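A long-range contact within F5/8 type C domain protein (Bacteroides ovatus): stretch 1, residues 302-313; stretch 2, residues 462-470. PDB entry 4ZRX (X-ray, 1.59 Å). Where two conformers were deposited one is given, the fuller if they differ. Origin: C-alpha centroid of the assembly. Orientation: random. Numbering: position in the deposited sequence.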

# COMPACT_ATOMS: atom_id res chain seq x y z
N ASP A 302 9.40 11.39 -10.51
CA ASP A 302 10.31 10.35 -11.03
C ASP A 302 11.40 9.95 -9.99
O ASP A 302 11.82 8.79 -9.95
N GLY A 303 11.84 10.91 -9.18
CA GLY A 303 12.82 10.64 -8.12
C GLY A 303 12.18 10.27 -6.79
O GLY A 303 12.86 10.20 -5.78
N LYS A 304 10.87 10.00 -6.79
CA LYS A 304 10.15 9.71 -5.57
C LYS A 304 9.41 8.38 -5.65
O LYS A 304 8.45 8.15 -4.91
N VAL A 305 9.85 7.52 -6.54
CA VAL A 305 9.35 6.15 -6.57
C VAL A 305 9.73 5.52 -5.22
O VAL A 305 10.86 5.66 -4.72
N LYS A 306 8.79 4.81 -4.62
CA LYS A 306 9.00 4.26 -3.28
C LYS A 306 10.17 3.31 -3.26
O LYS A 306 10.44 2.57 -4.26
N SER A 307 10.90 3.31 -2.15
CA SER A 307 12.11 2.50 -2.04
C SER A 307 11.81 1.03 -2.00
O SER A 307 10.67 0.63 -1.68
N LEU A 308 12.82 0.22 -2.30
CA LEU A 308 12.63 -1.23 -2.17
C LEU A 308 12.21 -1.65 -0.79
O LEU A 308 11.31 -2.51 -0.64
N LYS A 309 12.87 -1.07 0.22
CA LYS A 309 12.46 -1.36 1.60
C LYS A 309 11.00 -1.01 1.88
O LYS A 309 10.28 -1.77 2.49
N HIS A 310 10.56 0.14 1.41
CA HIS A 310 9.18 0.53 1.64
C HIS A 310 8.21 -0.40 0.94
O HIS A 310 7.17 -0.81 1.51
N LEU A 311 8.51 -0.78 -0.31
CA LEU A 311 7.63 -1.71 -1.02
C LEU A 311 7.59 -3.08 -0.34
O LEU A 311 6.52 -3.69 -0.19
N SER A 312 8.75 -3.54 0.12
CA SER A 312 8.79 -4.78 0.90
C SER A 312 7.97 -4.69 2.16
O SER A 312 7.15 -5.60 2.47
N ASP A 313 8.09 -3.58 2.87
CA ASP A 313 7.30 -3.38 4.09
C ASP A 313 5.83 -3.35 3.76
O ASP A 313 5.01 -3.94 4.50
N PRO A 462 17.59 -8.75 5.20
CA PRO A 462 17.13 -7.46 5.73
C PRO A 462 17.52 -6.33 4.79
O PRO A 462 18.59 -6.37 4.20
N LEU A 463 16.63 -5.39 4.59
CA LEU A 463 16.86 -4.29 3.66
C LEU A 463 17.12 -3.01 4.42
O LEU A 463 16.57 -2.80 5.49
N GLN A 464 17.94 -2.15 3.83
CA GLN A 464 18.24 -0.83 4.36
C GLN A 464 17.33 0.21 3.73
O GLN A 464 17.06 0.14 2.51
N GLU A 465 16.92 1.20 4.51
CA GLU A 465 16.20 2.35 3.96
C GLU A 465 17.07 3.11 2.97
O GLU A 465 18.30 3.04 3.00
N GLU A 466 16.40 3.84 2.09
CA GLU A 466 17.10 4.65 1.12
C GLU A 466 17.64 5.88 1.83
O GLU A 466 16.99 6.35 2.76
N THR A 467 18.83 6.35 1.42
CA THR A 467 19.36 7.64 1.87
C THR A 467 18.48 8.80 1.39
O THR A 467 18.23 8.91 0.19
N THR A 468 18.02 9.65 2.30
CA THR A 468 17.32 10.87 1.90
C THR A 468 18.24 11.76 1.04
O THR A 468 19.38 11.97 1.42
N LYS A 469 17.74 12.22 -0.11
CA LYS A 469 18.51 13.09 -1.00
C LYS A 469 18.32 14.53 -0.50
O LYS A 469 17.21 14.98 -0.31
N GLU A 470 19.43 15.23 -0.26
CA GLU A 470 19.38 16.57 0.33
C GLU A 470 20.27 17.46 -0.48
O GLU A 470 21.45 17.18 -0.60

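The N-cap serine of a helix here serves two masters: the hydroxyl of S307 accepts the capping bond from the backbone and, at the same time, donates across the contact to a glutamate more than 150 residues further along the chain. The general principle is that the first amides of a helix have no carbonyl a turn earlier to bind and so must find side chains or water. In its p rotamer, with CA-to-CB directed toward the other stretch, S307 places OG 3.0 Å from H310 N, one such amide, and 2.7 Å from E465 OE2. E465 OE2 also accepts from E466 N, the amide of the next residue, at 2.9 Å, so cap and loop are tied through one short polar relay. The CA-to-CB bond of E465 points sideways, but chi1 t and chi2 p bring the carboxylate back to the helix start.

One turn of helix supplies the apolar counterpart. L463 (m, t) points toward the helix and sets CD2 4.0 Å from L308 CD2 and CD1 3.7 Å from S312 CB. Between these two helix residues in sequence, K309 lays its extended aliphatic chain along the loop backbone, with CD 3.5 Å from L463 O and 3.6 Å from E465 N. K309 NZ forms a salt bridge within its own helix with D313 OD2, at 2.8 Å; E465 OE1 lies 4.3 Å from K309 NZ, an opposite charge near but beyond a salt bridge.

Water serves the other two free amides. Water 4 accepts from K309 N and donates to Q464 O, while water 3 accepts from L308 N and donates to E466 OE2. E466, whose chi1 lies between wells at -123°, also receives water 1, which donates to both OE2 and V305 O. Farther out, the long side chain of K469 (m, t, t, t) makes a weak hydrogen bond from NZ to G303 O at 3.4 Å.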

# COMPACT_ATOMS: atom_id res chain seq x y z
CB ASP A 302 11.00 10.81 -12.30
CG ASP A 302 10.10 10.89 -13.49
OD1 ASP A 302 9.02 10.28 -13.48
OD2 ASP A 302 10.51 11.55 -14.50
CB LYS A 304 9.17 10.83 -5.26
CG LYS A 304 9.89 12.16 -5.11
CD LYS A 304 8.93 13.25 -4.81
CE LYS A 304 9.71 14.59 -4.74
NZ LYS A 304 8.99 15.41 -3.75
CB VAL A 305 9.94 5.39 -7.74
CG1 VAL A 305 9.61 3.93 -7.68
CG2 VAL A 305 9.54 5.99 -9.06
CB LYS A 306 7.71 3.57 -2.82
CG LYS A 306 6.63 4.52 -2.39
CD LYS A 306 5.42 3.72 -1.98
CE LYS A 306 4.35 4.55 -1.35
NZ LYS A 306 3.82 5.60 -2.22
CB SER A 307 12.86 2.81 -0.74
OG SER A 307 12.16 2.41 0.40
CB LEU A 308 13.86 -2.00 -2.59
CG LEU A 308 13.84 -3.51 -2.49
CD1 LEU A 308 12.71 -4.09 -3.32
CD2 LEU A 308 15.17 -4.07 -2.92
CB LYS A 309 13.32 -0.68 2.65
CG LYS A 309 12.90 -1.14 4.08
CD LYS A 309 13.83 -0.64 5.12
CE LYS A 309 13.44 -1.17 6.44
NZ LYS A 309 12.18 -0.60 6.91
CB HIS A 310 9.01 1.97 1.15
CG HIS A 310 7.72 2.62 1.53
ND1 HIS A 310 7.46 3.94 1.20
CD2 HIS A 310 6.68 2.21 2.28
CE1 HIS A 310 6.28 4.29 1.68
NE2 HIS A 310 5.78 3.26 2.32
CB LEU A 311 8.07 -1.86 -2.49
CG LEU A 311 7.85 -0.58 -3.30
CD1 LEU A 311 8.41 -0.84 -4.69
CD2 LEU A 311 6.38 -0.26 -3.47
CB SER A 312 10.26 -5.11 1.25
OG SER A 312 10.31 -6.21 2.13
CB ASP A 313 7.70 -2.15 4.88
CG ASP A 313 9.11 -2.28 5.52
OD1 ASP A 313 9.64 -3.40 5.78
OD2 ASP A 313 9.69 -1.20 5.74
CB PRO A 462 17.84 -7.34 7.09
CG PRO A 462 18.22 -8.76 7.44
CD PRO A 462 18.56 -9.39 6.13
CB LEU A 463 15.60 -4.10 2.79
CG LEU A 463 15.33 -5.24 1.82
CD1 LEU A 463 13.92 -5.08 1.23
CD2 LEU A 463 16.36 -5.41 0.68
CB GLN A 464 19.67 -0.39 3.96
CG GLN A 464 20.76 -1.42 4.19
CD GLN A 464 20.73 -1.94 5.61
OE1 GLN A 464 20.42 -1.19 6.55
NE2 GLN A 464 21.03 -3.23 5.78
CB GLU A 465 15.70 3.30 5.05
CG GLU A 465 14.51 4.18 4.60
CD GLU A 465 13.45 3.42 3.76
OE1 GLU A 465 12.51 2.82 4.34
OE2 GLU A 465 13.55 3.44 2.51
CB GLU A 466 16.12 5.09 0.03
CG GLU A 466 16.61 4.65 -1.31
CD GLU A 466 15.57 4.86 -2.37
OE1 GLU A 466 14.75 5.80 -2.22
OE2 GLU A 466 15.58 4.04 -3.31
CB THR A 467 20.81 7.89 1.32
OG1 THR A 467 21.57 6.67 1.30
CG2 THR A 467 21.53 8.90 2.15
CB THR A 468 16.88 11.68 3.15
OG1 THR A 468 16.14 10.83 4.01
CG2 THR A 468 16.03 12.89 2.76
CB LYS A 469 18.03 12.94 -2.45
CG LYS A 469 18.06 11.50 -2.99
CD LYS A 469 17.20 11.39 -4.25
CE LYS A 469 17.25 10.01 -4.87
NZ LYS A 469 16.25 9.94 -5.98
CB GLU A 470 19.90 16.51 1.77
CG GLU A 470 18.99 15.67 2.67
CD GLU A 470 19.61 15.22 3.98
OE1 GLU A 470 20.88 15.13 4.12
OE2 GLU A 470 18.79 14.92 4.88
O HOH W 1 13.78 5.39 -5.04
O HOH W 2 11.80 7.30 -2.67
O HOH W 3 15.38 1.29 -2.86
O HOH W 4 15.42 0.38 -0.04